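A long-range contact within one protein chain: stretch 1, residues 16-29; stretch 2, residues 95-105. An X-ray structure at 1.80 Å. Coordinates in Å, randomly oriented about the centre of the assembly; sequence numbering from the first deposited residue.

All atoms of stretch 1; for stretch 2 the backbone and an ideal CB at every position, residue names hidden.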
ATOM      1  N   PRO A  16     -10.541 -10.107  17.557  1.00 33.95           N
ATOM      2  CA  PRO A  16      -9.384  -9.371  18.083  1.00 32.81           C
ATOM      3  C   PRO A  16      -9.373  -7.916  17.599  1.00 32.46           C
ATOM      4  O   PRO A  16      -8.975  -7.004  18.327  1.00 31.15           O
ATOM      5  CB  PRO A  16      -8.199 -10.169  17.542  1.00 35.44           C
ATOM      6  CG  PRO A  16      -8.732 -11.569  17.510  1.00 35.59           C
ATOM      7  CD  PRO A  16     -10.115 -11.372  16.931  1.00 34.68           C
ATOM      8  N   GLU A  17      -9.802  -7.706  16.361  1.00 30.07           N
ATOM      9  CA  GLU A  17      -9.850  -6.363  15.801  1.00 28.89           C
ATOM     10  C   GLU A  17     -10.946  -5.567  16.505  1.00 25.50           C
ATOM     11  O   GLU A  17     -10.742  -4.422  16.887  1.00 25.09           O
ATOM     12  CB  GLU A  17     -10.115  -6.427  14.293  1.00 30.72           C
ATOM     13  CG  GLU A  17      -9.047  -7.206  13.517  1.00 33.26           C
ATOM     14  CD  GLU A  17      -9.334  -7.295  12.025  1.00 36.16           C
ATOM     15  OE1 GLU A  17     -10.510  -7.157  11.624  1.00 32.67           O
ATOM     16  OE2 GLU A  17      -8.379  -7.522  11.250  1.00 39.76           O
ATOM     17  N   ALA A  18     -12.104  -6.189  16.689  1.00 26.49           N
ATOM     18  CA  ALA A  18     -13.222  -5.527  17.351  1.00 26.41           C
ATOM     19  C   ALA A  18     -12.806  -5.036  18.739  1.00 26.76           C
ATOM     20  O   ALA A  18     -13.129  -3.918  19.144  1.00 25.55           O
ATOM     21  CB  ALA A  18     -14.407  -6.492  17.459  1.00 25.52           C
ATOM     22  N   THR A  19     -12.075  -5.878  19.459  1.00 28.11           N
ATOM     23  CA  THR A  19     -11.614  -5.541  20.799  1.00 27.49           C
ATOM     24  C   THR A  19     -10.737  -4.298  20.813  1.00 26.50           C
ATOM     25  O   THR A  19     -10.905  -3.422  21.656  1.00 25.97           O
ATOM     26  CB  THR A  19     -10.816  -6.713  21.421  1.00 30.30           C
ATOM     27  OG1 THR A  19     -11.677  -7.849  21.566  1.00 33.27           O
ATOM     28  CG2 THR A  19     -10.262  -6.324  22.781  1.00 29.60           C
ATOM     29  N   LYS A  20      -9.800  -4.218  19.874  1.00 25.82           N
ATOM     30  CA  LYS A  20      -8.901  -3.074  19.815  1.00 26.75           C
ATOM     31  C   LYS A  20      -9.573  -1.820  19.260  1.00 26.49           C
ATOM     32  O   LYS A  20      -9.107  -0.706  19.501  1.00 26.18           O
ATOM     33  CB  LYS A  20      -7.671  -3.420  18.976  1.00 28.45           C
ATOM     34  CG  LYS A  20      -6.811  -4.523  19.585  1.00 31.76           C
ATOM     35  CD  LYS A  20      -5.584  -4.793  18.735  1.00 36.63           C
ATOM     36  CE  LYS A  20      -4.736  -5.919  19.320  1.00 39.61           C
ATOM     37  NZ  LYS A  20      -4.274  -5.605  20.695  1.00 41.63           N
HETATM   38  N   MSE A  21     -10.675  -1.998  18.535  1.00 24.83           N
HETATM   39  CA  MSE A  21     -11.381  -0.857  17.957  1.00 25.89           C
HETATM   40  C   MSE A  21     -12.483  -0.288  18.853  1.00 26.02           C
HETATM   41  O   MSE A  21     -12.814   0.895  18.756  1.00 25.06           O
HETATM   42  CB  MSE A  21     -11.968  -1.242  16.595  1.00 26.43           C
HETATM   43  CG  MSE A  21     -10.915  -1.461  15.525  1.00 25.92           C
HETATM   44 SE   MSE A  21      -9.955   0.149  15.043  1.00 29.28          SE
HETATM   45  CE  MSE A  21     -10.469   0.223  13.173  1.00 28.39           C
ATOM     46  N   ALA A  22     -13.037  -1.125  19.729  1.00 25.76           N
ATOM     47  CA  ALA A  22     -14.102  -0.699  20.639  1.00 26.79           C
ATOM     48  C   ALA A  22     -13.758   0.593  21.387  1.00 26.37           C
ATOM     49  O   ALA A  22     -14.584   1.507  21.474  1.00 25.21           O
ATOM     50  CB  ALA A  22     -14.423  -1.820  21.636  1.00 26.12           C
ATOM     51  N   PRO A  23     -12.536   0.689  21.939  1.00 26.71           N
ATOM     52  CA  PRO A  23     -12.146   1.903  22.666  1.00 26.17           C
ATOM     53  C   PRO A  23     -12.187   3.145  21.777  1.00 27.46           C
ATOM     54  O   PRO A  23     -12.498   4.246  22.238  1.00 27.03           O
ATOM     55  CB  PRO A  23     -10.728   1.587  23.137  1.00 28.11           C
ATOM     56  CG  PRO A  23     -10.742   0.098  23.289  1.00 27.85           C
ATOM     57  CD  PRO A  23     -11.501  -0.354  22.067  1.00 27.51           C
ATOM     58  N   VAL A  24     -11.849   2.963  20.502  1.00 26.18           N
ATOM     59  CA  VAL A  24     -11.852   4.061  19.540  1.00 24.46           C
ATOM     60  C   VAL A  24     -13.294   4.472  19.252  1.00 23.95           C
ATOM     61  O   VAL A  24     -13.625   5.655  19.259  1.00 26.95           O
ATOM     62  CB  VAL A  24     -11.170   3.636  18.219  1.00 24.96           C
ATOM     63  CG1 VAL A  24     -11.232   4.781  17.203  1.00 24.79           C
ATOM     64  CG2 VAL A  24      -9.725   3.233  18.491  1.00 23.50           C
ATOM     65  N   TYR A  25     -14.145   3.488  18.998  1.00 25.15           N
ATOM     66  CA  TYR A  25     -15.557   3.742  18.719  1.00 27.81           C
ATOM     67  C   TYR A  25     -16.211   4.571  19.824  1.00 28.97           C
ATOM     68  O   TYR A  25     -16.887   5.569  19.558  1.00 27.30           O
ATOM     69  CB  TYR A  25     -16.312   2.422  18.595  1.00 26.30           C
ATOM     70  CG  TYR A  25     -17.796   2.576  18.358  1.00 30.42           C
ATOM     71  CD1 TYR A  25     -18.309   2.659  17.064  1.00 30.70           C
ATOM     72  CD2 TYR A  25     -18.694   2.643  19.429  1.00 29.82           C
ATOM     73  CE1 TYR A  25     -19.673   2.799  16.840  1.00 31.72           C
ATOM     74  CE2 TYR A  25     -20.061   2.786  19.212  1.00 30.90           C
ATOM     75  CZ  TYR A  25     -20.543   2.861  17.915  1.00 32.45           C
ATOM     76  OH  TYR A  25     -21.896   2.975  17.686  1.00 32.10           O
ATOM     77  N   LEU A  26     -16.011   4.146  21.065  1.00 28.53           N
ATOM     78  CA  LEU A  26     -16.610   4.836  22.202  1.00 29.83           C
ATOM     79  C   LEU A  26     -16.044   6.236  22.398  1.00 28.90           C
ATOM     80  O   LEU A  26     -16.772   7.154  22.765  1.00 28.12           O
ATOM     81  CB  LEU A  26     -16.439   3.990  23.470  1.00 29.46           C
ATOM     82  CG  LEU A  26     -17.163   2.639  23.395  1.00 32.58           C
ATOM     83  CD1 LEU A  26     -16.766   1.761  24.575  1.00 32.53           C
ATOM     84  CD2 LEU A  26     -18.675   2.864  23.371  1.00 31.61           C
ATOM     85  N   ALA A  27     -14.751   6.405  22.139  1.00 29.42           N
ATOM     86  CA  ALA A  27     -14.124   7.715  22.280  1.00 29.85           C
ATOM     87  C   ALA A  27     -14.649   8.681  21.215  1.00 31.22           C
ATOM     88  O   ALA A  27     -14.795   9.877  21.463  1.00 29.52           O
ATOM     89  CB  ALA A  27     -12.606   7.586  22.169  1.00 30.95           C
ATOM     90  N   LEU A  28     -14.930   8.154  20.026  1.00 32.30           N
ATOM     91  CA  LEU A  28     -15.449   8.963  18.926  1.00 32.71           C
ATOM     92  C   LEU A  28     -16.881   9.406  19.216  1.00 34.58           C
ATOM     93  O   LEU A  28     -17.285  10.516  18.865  1.00 36.19           O
ATOM     94  CB  LEU A  28     -15.422   8.160  17.622  1.00 31.17           C
ATOM     95  CG  LEU A  28     -14.067   7.966  16.936  1.00 29.55           C
ATOM     96  CD1 LEU A  28     -14.176   6.866  15.893  1.00 26.67           C
ATOM     97  CD2 LEU A  28     -13.624   9.275  16.291  1.00 28.52           C
ATOM     98  N   ARG A  29     -17.645   8.530  19.856  1.00 35.53           N
ATOM     99  CA  ARG A  29     -19.031   8.831  20.185  1.00 39.62           C
ATOM    100  C   ARG A  29     -19.104  10.012  21.149  1.00 40.58           C
ATOM    101  O   ARG A  29     -20.129  10.689  21.240  1.00 41.15           O
ATOM    102  CB  ARG A  29     -19.698   7.601  20.810  1.00 40.80           C
ATOM    103  CG  ARG A  29     -21.213   7.675  20.865  1.00 44.75           C
ATOM    104  CD  ARG A  29     -21.813   6.361  21.337  1.00 46.68           C
ATOM    105  NE  ARG A  29     -21.421   6.046  22.708  1.00 48.87           N
ATOM    106  CZ  ARG A  29     -21.746   4.923  23.340  1.00 49.64           C
ATOM    107  NH1 ARG A  29     -22.470   3.999  22.723  1.00 48.75           N
ATOM    108  NH2 ARG A  29     -21.349   4.725  24.590  1.00 49.46           N
ATOM    109  N   UNK A  95     -12.518   6.854   7.313  1.00 24.97           N
ATOM    110  CA  UNK A  95     -12.542   5.416   7.523  1.00 23.92           C
ATOM    111  C   UNK A  95     -11.358   4.982   8.374  1.00 22.84           C
ATOM    112  O   UNK A  95     -10.233   5.420   8.160  1.00 24.48           O
ATOM    113  CB  UNK A  95     -12.536   4.677   6.183  1.00 23.92           C
ATOM    114  N   UNK A  96     -11.622   4.122   9.348  1.00 24.10           N
ATOM    115  CA  UNK A  96     -10.565   3.613  10.206  1.00 22.10           C
ATOM    116  C   UNK A  96     -10.461   2.109  10.011  1.00 20.60           C
ATOM    117  O   UNK A  96     -11.466   1.405  10.012  1.00 20.31           O
ATOM    118  CB  UNK A  96     -10.827   3.960  11.673  1.00 22.10           C
ATOM    119  N   UNK A  97      -9.243   1.624   9.796  1.00 19.98           N
ATOM    120  CA  UNK A  97      -9.034   0.194   9.648  1.00 20.75           C
ATOM    121  C   UNK A  97      -7.957  -0.200  10.638  1.00 19.88           C
ATOM    122  O   UNK A  97      -7.247   0.654  11.175  1.00 21.01           O
ATOM    123  CB  UNK A  97      -8.649  -0.182   8.216  1.00 20.75           C
ATOM    124  N   UNK A  98      -7.848  -1.496  10.882  1.00 21.36           N
ATOM    125  CA  UNK A  98      -6.884  -2.018  11.832  1.00 24.38           C
ATOM    126  C   UNK A  98      -6.355  -3.349  11.332  1.00 24.83           C
ATOM    127  O   UNK A  98      -7.087  -4.132  10.729  1.00 27.49           O
ATOM    128  CB  UNK A  98      -7.508  -2.168  13.221  1.00 24.38           C
ATOM    129  N   UNK A  99      -5.085  -3.616  11.585  1.00 27.58           N
ATOM    130  CA  UNK A  99      -4.562  -4.900  11.173  1.00 26.92           C
ATOM    131  C   UNK A  99      -3.886  -4.963   9.825  1.00 26.78           C
ATOM    132  O   UNK A  99      -3.773  -3.967   9.103  1.00 24.54           O
ATOM    133  CB  UNK A  99      -5.706  -5.916  11.182  1.00 26.92           C
ATOM    134  N   UNK A 100      -3.476  -6.177   9.481  1.00 26.10           N
ATOM    135  CA  UNK A 100      -2.737  -6.431   8.256  1.00 27.69           C
ATOM    136  C   UNK A 100      -3.372  -7.462   7.324  1.00 25.42           C
ATOM    137  O   UNK A 100      -2.677  -8.039   6.496  1.00 25.77           O
ATOM    138  CB  UNK A 100      -1.322  -6.890   8.616  1.00 27.69           C
ATOM    139  N   UNK A 101      -4.672  -7.710   7.446  1.00 24.97           N
ATOM    140  CA  UNK A 101      -5.295  -8.698   6.568  1.00 22.92           C
ATOM    141  C   UNK A 101      -5.539  -8.157   5.162  1.00 21.95           C
ATOM    142  O   UNK A 101      -5.517  -6.950   4.934  1.00 22.83           O
ATOM    143  CB  UNK A 101      -6.618  -9.171   7.173  1.00 22.92           C
ATOM    144  N   UNK A 102      -5.782  -9.074   4.228  1.00 22.72           N
ATOM    145  CA  UNK A 102      -6.066  -8.714   2.843  1.00 24.55           C
ATOM    146  C   UNK A 102      -7.352  -7.874   2.803  1.00 24.76           C
ATOM    147  O   UNK A 102      -7.446  -6.891   2.066  1.00 24.16           O
ATOM    148  CB  UNK A 102      -6.198  -9.963   1.969  1.00 24.55           C
ATOM    149  N   UNK A 103      -8.339  -8.264   3.605  1.00 24.21           N
ATOM    150  CA  UNK A 103      -9.606  -7.540   3.643  1.00 22.46           C
ATOM    151  C   UNK A 103      -9.390  -6.106   4.105  1.00 22.44           C
ATOM    152  O   UNK A 103      -9.999  -5.180   3.573  1.00 22.69           O
ATOM    153  CB  UNK A 103     -10.603  -8.248   4.562  1.00 22.46           C
ATOM    154  N   UNK A 104      -8.519  -5.915   5.090  1.00 20.44           N
ATOM    155  CA  UNK A 104      -8.242  -4.578   5.585  1.00 22.53           C
ATOM    156  C   UNK A 104      -7.687  -3.691   4.484  1.00 22.32           C
ATOM    157  O   UNK A 104      -8.096  -2.536   4.350  1.00 20.69           O
ATOM    158  CB  UNK A 104      -7.264  -4.636   6.760  1.00 22.53           C
ATOM    159  N   UNK A 105      -6.762  -4.213   3.682  1.00 20.25           N
ATOM    160  CA  UNK A 105      -6.230  -3.393   2.601  1.00 19.79           C
ATOM    161  C   UNK A 105      -7.304  -3.141   1.546  1.00 18.92           C
ATOM    162  O   UNK A 105      -7.426  -2.030   1.028  1.00 19.91           O
ATOM    163  CB  UNK A 105      -5.008  -4.063   1.969  1.00 19.79           C
TER

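Stretch 1 is a helix, kinked near Pro23 and Val24. It runs over a strand at 95-98, with a closest approach of axes of 9.4 Å and 140° between their directions. Glu17, Lys20, Met21, Val24 and Leu28 line the contact.

Position 95 has strand angles, and its ideal CB has nothing of stretch 1 within 5.5 Å, so the helix sets no demand. Beta-branched residues suit such angles. The residue is Val95, and it makes no contact with stretch 1.

Position 96 points its CB toward the helix. The ideal CB lies 4.0 Å from Met21 CE, and Val24 and Leu28 offer carbon atoms beyond. No donor or acceptor from a side chain is in reach, so an apolar residue fits: leucine, isoleucine, methionine or perhaps valine. The residue is Leu96. Its CD1 packs 3.6 Å from Val24 CG1 and 4.0 Å from Leu28 CD1, so one methyl touches both helix residues.

Position 97 turns its CB away, as is usual for the alternating faces of a strand. The nearest atom is Met21 CE, 5.3 Å from the ideal CB. Stretch 1 leaves the choice wide, and the strand angles favour a beta-branched residue. It is Val97. Its contact is through the backbone, with Met21 CE 3.6 Å from Val97 C.

Position 98 points toward the helix again. The ideal CB is 3.8 Å from Met21 CE and 5.1 Å from Glu17 CB. Ahead lies a groove lined by Glu17, Lys20 and Met21. A flat side chain of middle size would fill it, as would a long flexible one; histidine, phenylalanine, leucine or glutamine are all reasonable. The residue is His98, with chi1 t. Lys20 CB lies over one face of the ring, and Lys20 CD is 3.3 Å from His98 NE2. Met21 is selenomethionine. Its SE sits 5.2 Å from the centroid of the His98 ring, in the selenium analogue of an oblique sulfur-aromatic contact. No hydrogen bond joins the ring to the helix.

Position 99 has phi 94° and psi -177°. A CB would press against the carbonyl O of the residue before, and it would come within 3.1 Å of Glu17 OE2. Glycine is called for, and Gly99 is found.

Position 100 points away, with nothing of stretch 1 near. Polar residues suit such a turn. It is Asp100, whose OD1 is hydrogen-bonded elsewhere in the structure.

Position 101 precedes a helix and points toward Glu17 OE2, 4.7 Å from the ideal CB. Serine, threonine, aspartate or asparagine could cap; the nearby carboxylate favours a neutral one. Thr101 OG1 accepts from the N of position 104 at 3.1 Å. Water 2 donates to both Thr101 OG1 and Glu17 OE2.

Positions 102 and 103 are out of reach, and any helix-tolerant residue would suit: Leu102 and Thr103.

Position 104 points toward Glu17 OE2, 5.5 Å from its ideal CB. A small polar residue suits the gap. In Thr104, OG1 donates to water 1 at 2.5 Å, and that water donates to Glu17 OE2 and His98 O.

Position 105 is likewise out of reach and equally free: Phe105.

Stretch 2 (95-105) VLVHGDTLTTF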
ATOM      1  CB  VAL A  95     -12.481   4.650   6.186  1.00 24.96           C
ATOM      2  CG1 VAL A  95     -12.531   3.142   6.449  1.00 24.56           C
ATOM      3  CG2 VAL A  95     -13.643   5.061   5.295  1.00 28.52           C
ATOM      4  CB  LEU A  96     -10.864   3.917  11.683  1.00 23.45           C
ATOM      5  CG  LEU A  96     -10.836   5.380  12.138  1.00 23.60           C
ATOM      6  CD1 LEU A  96     -11.174   5.461  13.622  1.00 25.91           C
ATOM      7  CD2 LEU A  96      -9.466   5.982  11.882  1.00 24.96           C
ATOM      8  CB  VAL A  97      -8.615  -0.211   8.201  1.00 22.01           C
ATOM      9  CG1 VAL A  97      -9.777   0.038   7.232  1.00 23.99           C
ATOM     10  CG2 VAL A  97      -7.382   0.556   7.762  1.00 20.21           C
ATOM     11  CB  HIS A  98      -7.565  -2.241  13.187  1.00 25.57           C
ATOM     12  CG  HIS A  98      -6.671  -2.855  14.221  1.00 27.32           C
ATOM     13  ND1 HIS A  98      -6.000  -2.106  15.162  1.00 30.77           N
ATOM     14  CD2 HIS A  98      -6.306  -4.141  14.434  1.00 28.82           C
ATOM     15  CE1 HIS A  98      -5.257  -2.904  15.910  1.00 28.79           C
ATOM     16  NE2 HIS A  98      -5.424  -4.143  15.487  1.00 30.69           N
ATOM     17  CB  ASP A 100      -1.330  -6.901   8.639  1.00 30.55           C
ATOM     18  CG  ASP A 100      -0.722  -6.073   9.762  1.00 36.95           C
ATOM     19  OD1 ASP A 100       0.080  -6.624  10.548  1.00 40.00           O
ATOM     20  OD2 ASP A 100      -1.032  -4.866   9.857  1.00 39.10           O
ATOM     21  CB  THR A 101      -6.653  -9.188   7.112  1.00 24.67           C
ATOM     22  OG1 THR A 101      -7.577  -8.094   7.132  1.00 23.65           O
ATOM     23  CG2 THR A 101      -6.504  -9.757   8.519  1.00 24.83           C
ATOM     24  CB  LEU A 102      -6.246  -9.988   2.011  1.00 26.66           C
ATOM     25  CG  LEU A 102      -6.366  -9.854   0.489  1.00 30.56           C
ATOM     26  CD1 LEU A 102      -5.044  -9.398  -0.082  1.00 33.87           C
ATOM     27  CD2 LEU A 102      -6.751 -11.194  -0.117  1.00 34.95           C
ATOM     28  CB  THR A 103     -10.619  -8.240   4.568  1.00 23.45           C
ATOM     29  OG1 THR A 103     -10.879  -9.555   4.067  1.00 24.29           O
ATOM     30  CG2 THR A 103     -11.934  -7.457   4.628  1.00 24.33           C
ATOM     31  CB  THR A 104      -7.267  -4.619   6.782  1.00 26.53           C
ATOM     32  OG1 THR A 104      -7.978  -5.058   7.945  1.00 28.31           O
ATOM     33  CG2 THR A 104      -6.665  -3.246   7.050  1.00 26.86           C
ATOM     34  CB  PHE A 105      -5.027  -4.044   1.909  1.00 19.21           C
ATOM     35  CG  PHE A 105      -4.634  -3.339   0.643  1.00 17.93           C
ATOM     36  CD1 PHE A 105      -4.220  -2.010   0.679  1.00 19.53           C
ATOM     37  CD2 PHE A 105      -4.785  -3.960  -0.594  1.00 19.91           C
ATOM     38  CE1 PHE A 105      -3.969  -1.302  -0.503  1.00 19.49           C
ATOM     39  CE2 PHE A 105      -4.535  -3.262  -1.781  1.00 21.68           C
ATOM     40  CZ  PHE A 105      -4.129  -1.930  -1.734  1.00 19.25           C
TER
HETATM   41  O   HOH W   1      -6.776  -6.390   9.619  1.00 32.20           O
HETATM   42  O   HOH W   2      -9.783  -8.498   8.663  1.00 33.50           O
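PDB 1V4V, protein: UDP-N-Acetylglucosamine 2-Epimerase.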